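Local coordinates for protein collectin placenta 1 (Mus musculus, PDB 2OX9) that binds the leukocyte cell-surface glycan Lewis x through a calcium-dependent C-type lectin carbohydrate-recognition domain, probably as part of a scavenger receptor, at residues A[17-22]-A[53-58]; A[46-51]-A[127-132]; A[64-69]-A[73-78]. One frame throughout, in Å; residues are numbered along the deposited sequence.

How the interactions relate
The three contacts belong to one C-type lectin domain. Interactions 1 and 2 touch, their centres about 11 Å apart: both draw on helix 46-54, and their strands 15-19 and 125-131 are neighbours in the main sheet. Their segments alternate along the chain, which ties strand 15-19 and helix 46-54 to strand 125-131, the last of the domain. Interaction 3, the hairpin 64-69 with 73-78, follows interaction 1 in the chain and is nested inside the loop closed by interaction 2. Its centre lies about 20 Å from that of interaction 1 and 17 Å from that of interaction 2. Interactions 2 and 3 each contribute ligands to a different calcium ion, so metal sites brace two separate regions.

Interaction 1 of 3, residues A[17-22]-A[53-58]; sequences YYFSLE and KKHTVG
The Phe19 ring receives His55 CB over one face, displaced toward the rim, while Thr56 CG2 approaches it obliquely. In this C-type lectin domain the contact joins strand 15-19 to the chain that leaves helix 46-54, so an aromatic side chain on the sheet meets the residues that follow the helix. The CB of His55 sits 3.5 Å from the Phe19 ring centroid and 16° off the ring normal, a CH-pi contact in which a methylene lies against the pi cloud. Beyond it the imidazole runs nearly parallel to the phenyl, the planes 14° apart, but the two are slid so far that the rings barely overlap; the centroids are 4.9 Å apart. It is therefore the CB more than the imidazole that covers the phenyl.

Phe19 suits this place because its flat hydrocarbon ring can accept both a methylene and a methyl group. Its CG lies beside the backbone N and anti to the carbonyl carbon (chi1 -62°), and its CB points toward 53-58. Histidine contributes an apolar CB to the contact and a polar nitrogen to the helix: ND1 is hydrogen-bonded to the carbonyl O of Trp51, which helps fix the turn of the imidazole. Threonine divides its two branches in a similar way, with OG1 bonded to Ile52 O and the methyl left for the phenyl. Ile127 of strand 125-131 touches both Phe19 and Thr56, extending the apolar cluster into the sheet. Thr56 CG2 comes closest to the phenyl at Phe19 CD2, 3.5 Å away.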
loop_
_atom_site.group_PDB
_atom_site.type_symbol
_atom_site.label_atom_id
_atom_site.label_comp_id
_atom_site.label_asym_id
_atom_site.label_seq_id
_atom_site.Cartn_x
_atom_site.Cartn_y
_atom_site.Cartn_z
ATOM N N TYR A 17 -6.191 4.966 10.212
ATOM C CA TYR A 17 -4.989 4.641 9.468
ATOM C C TYR A 17 -3.738 4.904 10.270
ATOM O O TYR A 17 -3.689 5.832 11.085
ATOM C CB TYR A 17 -4.915 5.471 8.185
ATOM C CG TYR A 17 -6.135 5.361 7.300
ATOM C CD1 TYR A 17 -7.334 5.970 7.656
ATOM C CD2 TYR A 17 -6.086 4.649 6.103
ATOM C CE1 TYR A 17 -8.459 5.876 6.842
ATOM C CE2 TYR A 17 -7.204 4.550 5.279
ATOM C CZ TYR A 17 -8.387 5.168 5.657
ATOM O OH TYR A 17 -9.491 5.084 4.841
ATOM N N TYR A 18 -2.729 4.079 10.018
ATOM C CA TYR A 18 -1.444 4.201 10.677
ATOM C C TYR A 18 -0.375 4.396 9.605
ATOM O O TYR A 18 -0.143 3.513 8.773
ATOM C CB TYR A 18 -1.142 2.938 11.493
ATOM C CG TYR A 18 0.233 2.952 12.128
ATOM C CD1 TYR A 18 0.557 3.892 13.105
ATOM C CD2 TYR A 18 1.219 2.044 11.733
ATOM C CE1 TYR A 18 1.828 3.933 13.672
ATOM C CE2 TYR A 18 2.497 2.076 12.298
ATOM C CZ TYR A 18 2.793 3.023 13.265
ATOM O OH TYR A 18 4.052 3.067 13.834
ATOM N N PHE A 19 0.262 5.561 9.615
ATOM C CA PHE A 19 1.318 5.859 8.659
ATOM C C PHE A 19 2.626 5.557 9.386
ATOM O O PHE A 19 3.112 6.348 10.193
ATOM C CB PHE A 19 1.215 7.320 8.223
ATOM C CG PHE A 19 -0.075 7.640 7.533
ATOM C CD1 PHE A 19 -1.195 8.030 8.266
ATOM C CD2 PHE A 19 -0.183 7.517 6.156
ATOM C CE1 PHE A 19 -2.406 8.292 7.636
ATOM C CE2 PHE A 19 -1.388 7.777 5.510
ATOM C CZ PHE A 19 -2.508 8.166 6.256
ATOM N N SER A 20 3.165 4.377 9.101
ATOM C CA SER A 20 4.360 3.865 9.753
ATOM C C SER A 20 5.636 4.687 9.764
ATOM O O SER A 20 5.920 5.469 8.862
ATOM C CB SER A 20 4.708 2.492 9.179
ATOM O OG SER A 20 5.547 2.628 8.047
ATOM N N LEU A 21 6.396 4.485 10.835
ATOM C CA LEU A 21 7.697 5.097 10.995
ATOM C C LEU A 21 8.613 3.901 10.776
ATOM O O LEU A 21 9.817 4.044 10.565
ATOM C CB LEU A 21 7.875 5.653 12.404
ATOM C CG LEU A 21 7.026 6.886 12.716
ATOM C CD1 LEU A 21 7.412 7.424 14.088
ATOM C CD2 LEU A 21 7.246 7.947 11.649
ATOM N N GLU A 22 8.008 2.714 10.820
ATOM C CA GLU A 22 8.735 1.470 10.615
ATOM C C GLU A 22 8.950 1.270 9.118
ATOM O O GLU A 22 8.099 1.644 8.312
ATOM C CB GLU A 22 7.945 0.275 11.173
ATOM C CG GLU A 22 7.797 0.225 12.700
ATOM C CD GLU A 22 6.622 1.043 13.221
ATOM O OE1 GLU A 22 6.003 1.787 12.428
ATOM O OE2 GLU A 22 6.318 0.941 14.432
ATOM N N LYS A 53 -2.524 10.873 0.424
ATOM C CA LYS A 53 -1.434 11.609 -0.204
ATOM C C LYS A 53 -0.851 12.690 0.710
ATOM O O LYS A 53 0.365 12.842 0.816
ATOM C CB LYS A 53 -1.924 12.258 -1.505
ATOM C CG LYS A 53 -0.881 13.124 -2.191
ATOM C CD LYS A 53 -1.516 14.046 -3.208
ATOM C CE LYS A 53 -0.514 15.063 -3.719
ATOM N NZ LYS A 53 -1.110 15.927 -4.765
ATOM N N LYS A 54 -1.712 13.437 1.382
ATOM C CA LYS A 54 -1.224 14.507 2.243
ATOM C C LYS A 54 -0.532 14.039 3.522
ATOM O O LYS A 54 0.176 14.816 4.170
ATOM C CB LYS A 54 -2.363 15.476 2.546
ATOM C CG LYS A 54 -2.709 16.349 1.338
ATOM C CD LYS A 54 -4.140 16.819 1.385
ATOM C CE LYS A 54 -4.520 17.576 0.126
ATOM N NZ LYS A 54 -6.005 17.740 0.029
ATOM N N HIS A 55 -0.729 12.775 3.879
ATOM C CA HIS A 55 -0.091 12.210 5.062
ATOM C C HIS A 55 1.179 11.431 4.724
ATOM O O HIS A 55 1.826 10.874 5.616
ATOM C CB HIS A 55 -1.036 11.262 5.794
ATOM C CG HIS A 55 -2.050 11.958 6.638
ATOM N ND1 HIS A 55 -3.289 12.321 6.163
ATOM C CD2 HIS A 55 -1.994 12.389 7.920
ATOM C CE1 HIS A 55 -3.956 12.947 7.117
ATOM N NE2 HIS A 55 -3.193 13.000 8.193
ATOM N N THR A 56 1.530 11.376 3.445
ATOM C CA THR A 56 2.705 10.628 3.050
ATOM C C THR A 56 3.715 11.385 2.194
ATOM O O THR A 56 4.557 10.763 1.559
ATOM C CB THR A 56 2.317 9.302 2.312
ATOM O OG1 THR A 56 1.423 9.577 1.228
ATOM C CG2 THR A 56 1.652 8.336 3.266
ATOM N N VAL A 57 3.650 12.712 2.171
ATOM C CA VAL A 57 4.637 13.441 1.388
ATOM C C VAL A 57 5.993 13.200 2.055
ATOM O O VAL A 57 6.098 13.147 3.277
ATOM C CB VAL A 57 4.297 14.965 1.285
ATOM C CG1 VAL A 57 3.322 15.363 2.368
ATOM C CG2 VAL A 57 5.563 15.800 1.367
ATOM N N GLY A 58 7.020 13.010 1.244
ATOM C CA GLY A 58 8.342 12.744 1.773
ATOM C C GLY A 58 9.067 11.762 0.870
ATOM O O GLY A 58 8.465 11.196 -0.047
#

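Interaction 2 of 3, residues A[46-51]-A[127-132]; sequences REEQQW and ICEKER. With CA (calcium ion), chain L.
Glu48 and Glu129 meet by metal coordination, reaching from opposite directions to one calcium ion. Glu48 comes from helix 46-54 and binds through OE1 at 2.5 Å from the calcium. Glu129, on strand 125-131, grips the ion with both oxygens, OE2 at 2.5 Å and OE1 at 2.7 Å from the calcium. Two waters add further ligands, and Phe42 and Asn44 complete the site. Glutamate is long enough to bridge the gap between helix and strand: both chains are extended beyond CG, which in Glu48 stands anti to the backbone N (chi1 -175°), and the carboxylate planes are turned 71° from each other.

Between the carboxylates themselves there is only a close approach of two acceptors, Glu48 OE1 and Glu129 OE2, 3.2 Å apart and not hydrogen-bonded. Hydrogen bonds come from outside the pair: Tyr17 OH is bonded to Glu48 OE1, and Lys15 NZ to Glu129 OE2, so second-shell groups help position both ligands.

Two buried carboxylates this close would be expected to repel one another without a cation. The calcium, probably assisted by the lysine charge, would offset that cost, so this particular contact probably depends on the metal.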
loop_
_atom_site.group_PDB
_atom_site.type_symbol
_atom_site.label_atom_id
_atom_site.label_comp_id
_atom_site.label_asym_id
_atom_site.label_seq_id
_atom_site.Cartn_x
_atom_site.Cartn_y
_atom_site.Cartn_z
ATOM N N ARG A 46 -10.830 8.185 -5.008
ATOM C CA ARG A 46 -9.938 9.328 -5.151
ATOM C C ARG A 46 -9.895 10.157 -3.863
ATOM O O ARG A 46 -8.869 10.754 -3.548
ATOM C CB ARG A 46 -10.356 10.215 -6.331
ATOM C CG ARG A 46 -11.779 10.735 -6.267
ATOM C CD ARG A 46 -12.052 11.710 -7.410
ATOM N NE ARG A 46 -13.430 12.199 -7.400
ATOM C CZ ARG A 46 -13.878 13.176 -8.184
ATOM N NH1 ARG A 46 -13.056 13.773 -9.040
ATOM N NH2 ARG A 46 -15.149 13.561 -8.112
ATOM N N GLU A 47 -10.995 10.177 -3.110
ATOM C CA GLU A 47 -11.026 10.952 -1.871
ATOM C C GLU A 47 -10.116 10.328 -0.827
ATOM O O GLU A 47 -9.411 11.038 -0.114
ATOM C CB GLU A 47 -12.440 11.046 -1.298
ATOM C CG GLU A 47 -13.425 11.764 -2.186
ATOM C CD GLU A 47 -14.406 10.812 -2.824
ATOM O OE1 GLU A 47 -13.955 9.834 -3.468
ATOM O OE2 GLU A 47 -15.626 11.044 -2.677
ATOM N N GLU A 48 -10.132 9.001 -0.739
ATOM C CA GLU A 48 -9.281 8.315 0.228
ATOM C C GLU A 48 -7.823 8.469 -0.221
ATOM O O GLU A 48 -6.920 8.621 0.597
ATOM C CB GLU A 48 -9.651 6.824 0.323
ATOM C CG GLU A 48 -8.883 6.075 1.412
ATOM C CD GLU A 48 -9.269 4.605 1.527
ATOM O OE1 GLU A 48 -8.978 4.004 2.581
ATOM O OE2 GLU A 48 -9.842 4.046 0.567
ATOM N N GLN A 49 -7.614 8.438 -1.532
ATOM C CA GLN A 49 -6.277 8.582 -2.109
ATOM C C GLN A 49 -5.682 9.950 -1.801
ATOM O O GLN A 49 -4.511 10.061 -1.444
ATOM C CB GLN A 49 -6.335 8.398 -3.636
ATOM C CG GLN A 49 -5.052 8.768 -4.364
ATOM C CD GLN A 49 -3.876 7.910 -3.955
ATOM O OE1 GLN A 49 -3.972 6.682 -3.892
ATOM N NE2 GLN A 49 -2.746 8.552 -3.687
ATOM N N GLN A 50 -6.495 10.987 -1.970
ATOM C CA GLN A 50 -6.066 12.353 -1.719
ATOM C C GLN A 50 -5.715 12.569 -0.253
ATOM O O GLN A 50 -4.709 13.212 0.064
ATOM C CB GLN A 50 -7.164 13.334 -2.118
ATOM C CG GLN A 50 -6.844 14.188 -3.344
ATOM C CD GLN A 50 -5.545 14.971 -3.202
ATOM O OE1 GLN A 50 -5.343 15.703 -2.228
ATOM N NE2 GLN A 50 -4.654 14.820 -4.179
ATOM N N TRP A 51 -6.557 12.052 0.634
ATOM C CA TRP A 51 -6.339 12.186 2.073
ATOM C C TRP A 51 -5.048 11.457 2.446
ATOM O O TRP A 51 -4.269 11.932 3.273
ATOM C CB TRP A 51 -7.514 11.576 2.838
ATOM C CG TRP A 51 -7.440 11.762 4.319
ATOM C CD1 TRP A 51 -7.776 12.879 5.025
ATOM C CD2 TRP A 51 -6.967 10.810 5.272
ATOM N NE1 TRP A 51 -7.542 12.683 6.366
ATOM C CE2 TRP A 51 -7.039 11.421 6.545
ATOM C CE3 TRP A 51 -6.483 9.500 5.175
ATOM C CZ2 TRP A 51 -6.644 10.768 7.711
ATOM C CZ3 TRP A 51 -6.087 8.847 6.342
ATOM C CH2 TRP A 51 -6.170 9.482 7.589
ATOM N N ILE A 127 1.286 1.616 5.295
ATOM C CA ILE A 127 0.066 2.183 5.855
ATOM C C ILE A 127 -0.915 1.080 6.233
ATOM O O ILE A 127 -1.247 0.242 5.403
ATOM C CB ILE A 127 -0.649 3.096 4.830
ATOM C CG1 ILE A 127 0.318 4.156 4.294
ATOM C CG2 ILE A 127 -1.857 3.765 5.492
ATOM C CD1 ILE A 127 -0.239 4.920 3.123
ATOM N N CYS A 128 -1.375 1.090 7.481
ATOM C CA CYS A 128 -2.352 0.112 7.942
ATOM C C CYS A 128 -3.721 0.769 7.989
ATOM O O CYS A 128 -3.838 1.980 8.209
ATOM C CB CYS A 128 -2.040 -0.402 9.346
ATOM S SG CYS A 128 -0.450 -1.240 9.614
ATOM N N GLU A 129 -4.760 -0.038 7.800
ATOM C CA GLU A 129 -6.116 0.469 7.822
ATOM C C GLU A 129 -7.033 -0.466 8.610
ATOM O O GLU A 129 -6.906 -1.692 8.548
ATOM C CB GLU A 129 -6.642 0.627 6.389
ATOM C CG GLU A 129 -8.121 0.973 6.314
ATOM C CD GLU A 129 -8.642 1.121 4.889
ATOM O OE1 GLU A 129 -8.036 0.567 3.943
ATOM O OE2 GLU A 129 -9.677 1.783 4.719
ATOM N N LYS A 130 -7.953 0.119 9.360
ATOM C CA LYS A 130 -8.902 -0.681 10.121
ATOM C C LYS A 130 -10.124 0.134 10.501
ATOM O O LYS A 130 -10.165 1.341 10.301
ATOM C CB LYS A 130 -8.251 -1.274 11.373
ATOM C CG LYS A 130 -7.883 -0.286 12.477
ATOM C CD LYS A 130 -7.300 -1.062 13.656
ATOM C CE LYS A 130 -6.968 -0.175 14.845
ATOM N NZ LYS A 130 -6.426 -0.979 15.991
ATOM N N GLU A 131 -11.118 -0.547 11.058
ATOM C CA GLU A 131 -12.360 0.090 11.452
ATOM C C GLU A 131 -12.266 0.780 12.799
ATOM O O GLU A 131 -11.630 0.285 13.716
ATOM C CB GLU A 131 -13.478 -0.953 11.492
ATOM C CG GLU A 131 -13.785 -1.548 10.135
ATOM C CD GLU A 131 -14.840 -2.623 10.202
ATOM O OE1 GLU A 131 -15.899 -2.378 10.820
ATOM O OE2 GLU A 131 -14.613 -3.708 9.629
ATOM N N ARG A 132 -12.901 1.934 12.910
ATOM C CA ARG A 132 -12.905 2.651 14.169
ATOM C C ARG A 132 -13.897 1.914 15.052
ATOM O O ARG A 132 -14.977 1.551 14.592
ATOM C CB ARG A 132 -13.367 4.090 13.959
ATOM C CG ARG A 132 -13.697 4.835 15.244
ATOM C CD ARG A 132 -13.954 6.301 14.955
ATOM N NE ARG A 132 -15.000 6.474 13.952
ATOM C CZ ARG A 132 -15.229 7.611 13.301
ATOM N NH1 ARG A 132 -14.483 8.682 13.548
ATOM N NH2 ARG A 132 -16.207 7.675 12.404
HETATM CA CA CA L . -9.873 1.687 2.259
HETATM O O HOH W 1 -11.975 2.196 2.832
HETATM O O HOH W 2 -10.676 -0.539 2.429
#

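Interaction 3 of 3, residues A[64-69]-A[73-78]; sequences IGLTDS and SEWKWL. With CA (calcium ion), chain I.
Leu66 is set between two tryptophans in the tightly packed part of this beta hairpin. Its CD1 lies over the centre of the Trp77 six-membered ring, 3.8 Å from the centroid, in a CH-pi contact, and its CG reaches Trp75 CE3 at 3.5 Å. A branched aliphatic side chain suits this place, since separate carbons meet separate indoles; CG anti to the backbone N (chi1 -170°) sends the branches there. Asp68 is stacked on Trp75: its CB lies over the five-membered ring and its carboxylate plane is only 11° from the indole. That carboxylate binds a calcium ion through both oxygens, in a site completed by Glu72, Asn95, Glu104 and Asp105, and Asp68 OD2 also accepts a nearly straight hydrogen bond from Ser73 N (2.9 Å, 167°), met on the anti side but from out of the carboxylate plane.

The backbones join through reciprocal bonds between Thr67 and Lys76, with Leu78 N bonded to Gly65 O beyond them. The looser side carries Thr67 and Lys76, both partly exposed, where Lys76 NZ forms a salt bridge with Glu74 OE1. At the calcium end a water accepts from Trp75 NE1, donates to Asp68 OD2 and bonds weakly to exposed Ser73.

Gly65 centres an inverse gamma turn where the chain leaves the main sheet for the hairpin. Ile64 and Leu66 pack on strands 106-109 and 115-118, whereas Thr67 and Leu78 touch helix 26-35.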
loop_
_atom_site.group_PDB
_atom_site.type_symbol
_atom_site.label_atom_id
_atom_site.label_comp_id
_atom_site.label_asym_id
_atom_site.label_seq_id
_atom_site.Cartn_x
_atom_site.Cartn_y
_atom_site.Cartn_z
ATOM N N ILE A 64 1.136 -0.462 0.091
ATOM C CA ILE A 64 -0.324 -0.488 0.201
ATOM C C ILE A 64 -0.689 -1.967 -0.027
ATOM O O ILE A 64 0.123 -2.722 -0.548
ATOM C CB ILE A 64 -1.048 0.434 -0.827
ATOM C CG1 ILE A 64 -0.736 0.008 -2.259
ATOM C CG2 ILE A 64 -0.649 1.901 -0.583
ATOM C CD1 ILE A 64 -1.569 0.754 -3.295
ATOM N N GLY A 65 -1.888 -2.382 0.370
ATOM C CA GLY A 65 -2.260 -3.791 0.249
ATOM C C GLY A 65 -2.645 -4.308 -1.125
ATOM O O GLY A 65 -3.705 -4.927 -1.277
ATOM N N LEU A 66 -1.769 -4.094 -2.106
ATOM C CA LEU A 66 -2.017 -4.496 -3.489
ATOM C C LEU A 66 -0.848 -5.276 -4.086
ATOM O O LEU A 66 0.296 -4.823 -4.016
ATOM C CB LEU A 66 -2.240 -3.245 -4.338
ATOM C CG LEU A 66 -2.750 -3.467 -5.752
ATOM C CD1 LEU A 66 -4.208 -3.887 -5.645
ATOM C CD2 LEU A 66 -2.632 -2.198 -6.588
ATOM N N THR A 67 -1.130 -6.428 -4.696
ATOM C CA THR A 67 -0.073 -7.237 -5.310
ATOM C C THR A 67 -0.590 -7.996 -6.528
ATOM O O THR A 67 -1.807 -8.098 -6.747
ATOM C CB THR A 67 0.495 -8.312 -4.345
ATOM O OG1 THR A 67 -0.464 -9.360 -4.183
ATOM C CG2 THR A 67 0.814 -7.723 -2.985
ATOM N N ASP A 68 0.339 -8.531 -7.315
ATOM C CA ASP A 68 -0.017 -9.323 -8.489
ATOM C C ASP A 68 0.875 -10.566 -8.493
ATOM O O ASP A 68 1.319 -11.039 -9.544
ATOM C CB ASP A 68 0.145 -8.493 -9.782
ATOM C CG ASP A 68 1.594 -8.272 -10.177
ATOM O OD1 ASP A 68 2.469 -8.297 -9.296
ATOM O OD2 ASP A 68 1.862 -8.052 -11.376
ATOM N N SER A 69 1.131 -11.083 -7.291
ATOM C CA SER A 69 1.957 -12.273 -7.100
ATOM C C SER A 69 1.225 -13.533 -7.537
ATOM O O SER A 69 1.839 -14.460 -8.056
ATOM C CB SER A 69 2.350 -12.430 -5.629
ATOM O OG SER A 69 3.162 -11.356 -5.192
ATOM N N SER A 73 0.319 -9.234 -13.496
ATOM C CA SER A 73 -0.566 -8.247 -14.117
ATOM C C SER A 73 -2.002 -8.240 -13.622
ATOM O O SER A 73 -2.794 -7.386 -14.018
ATOM C CB SER A 73 -0.552 -8.389 -15.639
ATOM O OG SER A 73 0.678 -7.920 -16.165
ATOM N N GLU A 74 -2.337 -9.191 -12.758
ATOM C CA GLU A 74 -3.680 -9.275 -12.192
ATOM C C GLU A 74 -3.575 -8.739 -10.770
ATOM O O GLU A 74 -3.341 -9.493 -9.829
ATOM C CB GLU A 74 -4.149 -10.733 -12.186
ATOM C CG GLU A 74 -5.563 -10.964 -11.672
ATOM C CD GLU A 74 -6.003 -12.410 -11.850
ATOM O OE1 GLU A 74 -7.085 -12.780 -11.347
ATOM O OE2 GLU A 74 -5.264 -13.180 -12.501
ATOM N N TRP A 75 -3.734 -7.425 -10.630
ATOM C CA TRP A 75 -3.623 -6.765 -9.335
ATOM C C TRP A 75 -4.876 -6.847 -8.476
ATOM O O TRP A 75 -5.967 -6.543 -8.934
ATOM C CB TRP A 75 -3.217 -5.294 -9.541
ATOM C CG TRP A 75 -1.826 -5.145 -10.070
ATOM C CD1 TRP A 75 -1.438 -5.156 -11.382
ATOM C CD2 TRP A 75 -0.626 -5.002 -9.298
ATOM N NE1 TRP A 75 -0.072 -5.027 -11.471
ATOM C CE2 TRP A 75 0.452 -4.930 -10.209
ATOM C CE3 TRP A 75 -0.356 -4.926 -7.924
ATOM C CZ2 TRP A 75 1.779 -4.787 -9.791
ATOM C CZ3 TRP A 75 0.960 -4.785 -7.509
ATOM C CH2 TRP A 75 2.014 -4.716 -8.443
ATOM N N LYS A 76 -4.708 -7.257 -7.222
ATOM C CA LYS A 76 -5.828 -7.386 -6.300
ATOM C C LYS A 76 -5.394 -6.951 -4.915
ATOM O O LYS A 76 -4.215 -7.004 -4.585
ATOM C CB LYS A 76 -6.289 -8.847 -6.188
ATOM C CG LYS A 76 -6.586 -9.553 -7.496
ATOM C CD LYS A 76 -6.854 -11.028 -7.224
ATOM C CE LYS A 76 -7.201 -11.782 -8.494
ATOM N NZ LYS A 76 -7.515 -13.213 -8.199
ATOM N N TRP A 77 -6.358 -6.542 -4.104
ATOM C CA TRP A 77 -6.074 -6.139 -2.733
ATOM C C TRP A 77 -5.922 -7.428 -1.928
ATOM O O TRP A 77 -6.371 -8.497 -2.354
ATOM C CB TRP A 77 -7.214 -5.279 -2.189
ATOM C CG TRP A 77 -7.371 -3.979 -2.938
ATOM C CD1 TRP A 77 -8.340 -3.665 -3.855
ATOM C CD2 TRP A 77 -6.503 -2.842 -2.870
ATOM N NE1 TRP A 77 -8.124 -2.407 -4.363
ATOM C CE2 TRP A 77 -7.003 -1.879 -3.776
ATOM C CE3 TRP A 77 -5.345 -2.544 -2.133
ATOM C CZ2 TRP A 77 -6.387 -0.637 -3.964
ATOM C CZ3 TRP A 77 -4.731 -1.308 -2.320
ATOM C CH2 TRP A 77 -5.257 -0.370 -3.231
ATOM N N LEU A 78 -5.281 -7.338 -0.775
ATOM C CA LEU A 78 -5.050 -8.508 0.050
ATOM C C LEU A 78 -6.289 -9.342 0.350
ATOM O O LEU A 78 -6.190 -10.559 0.554
ATOM C CB LEU A 78 -4.387 -8.085 1.353
ATOM C CG LEU A 78 -2.987 -7.519 1.143
ATOM C CD1 LEU A 78 -2.363 -7.227 2.493
ATOM C CD2 LEU A 78 -2.142 -8.518 0.375
HETATM CA CA CA I . 4.263 -7.909 -11.250
HETATM O O HOH W 3 2.057 -5.876 -13.728
HETATM O O HOH W 4 4.487 -5.553 -12.418
#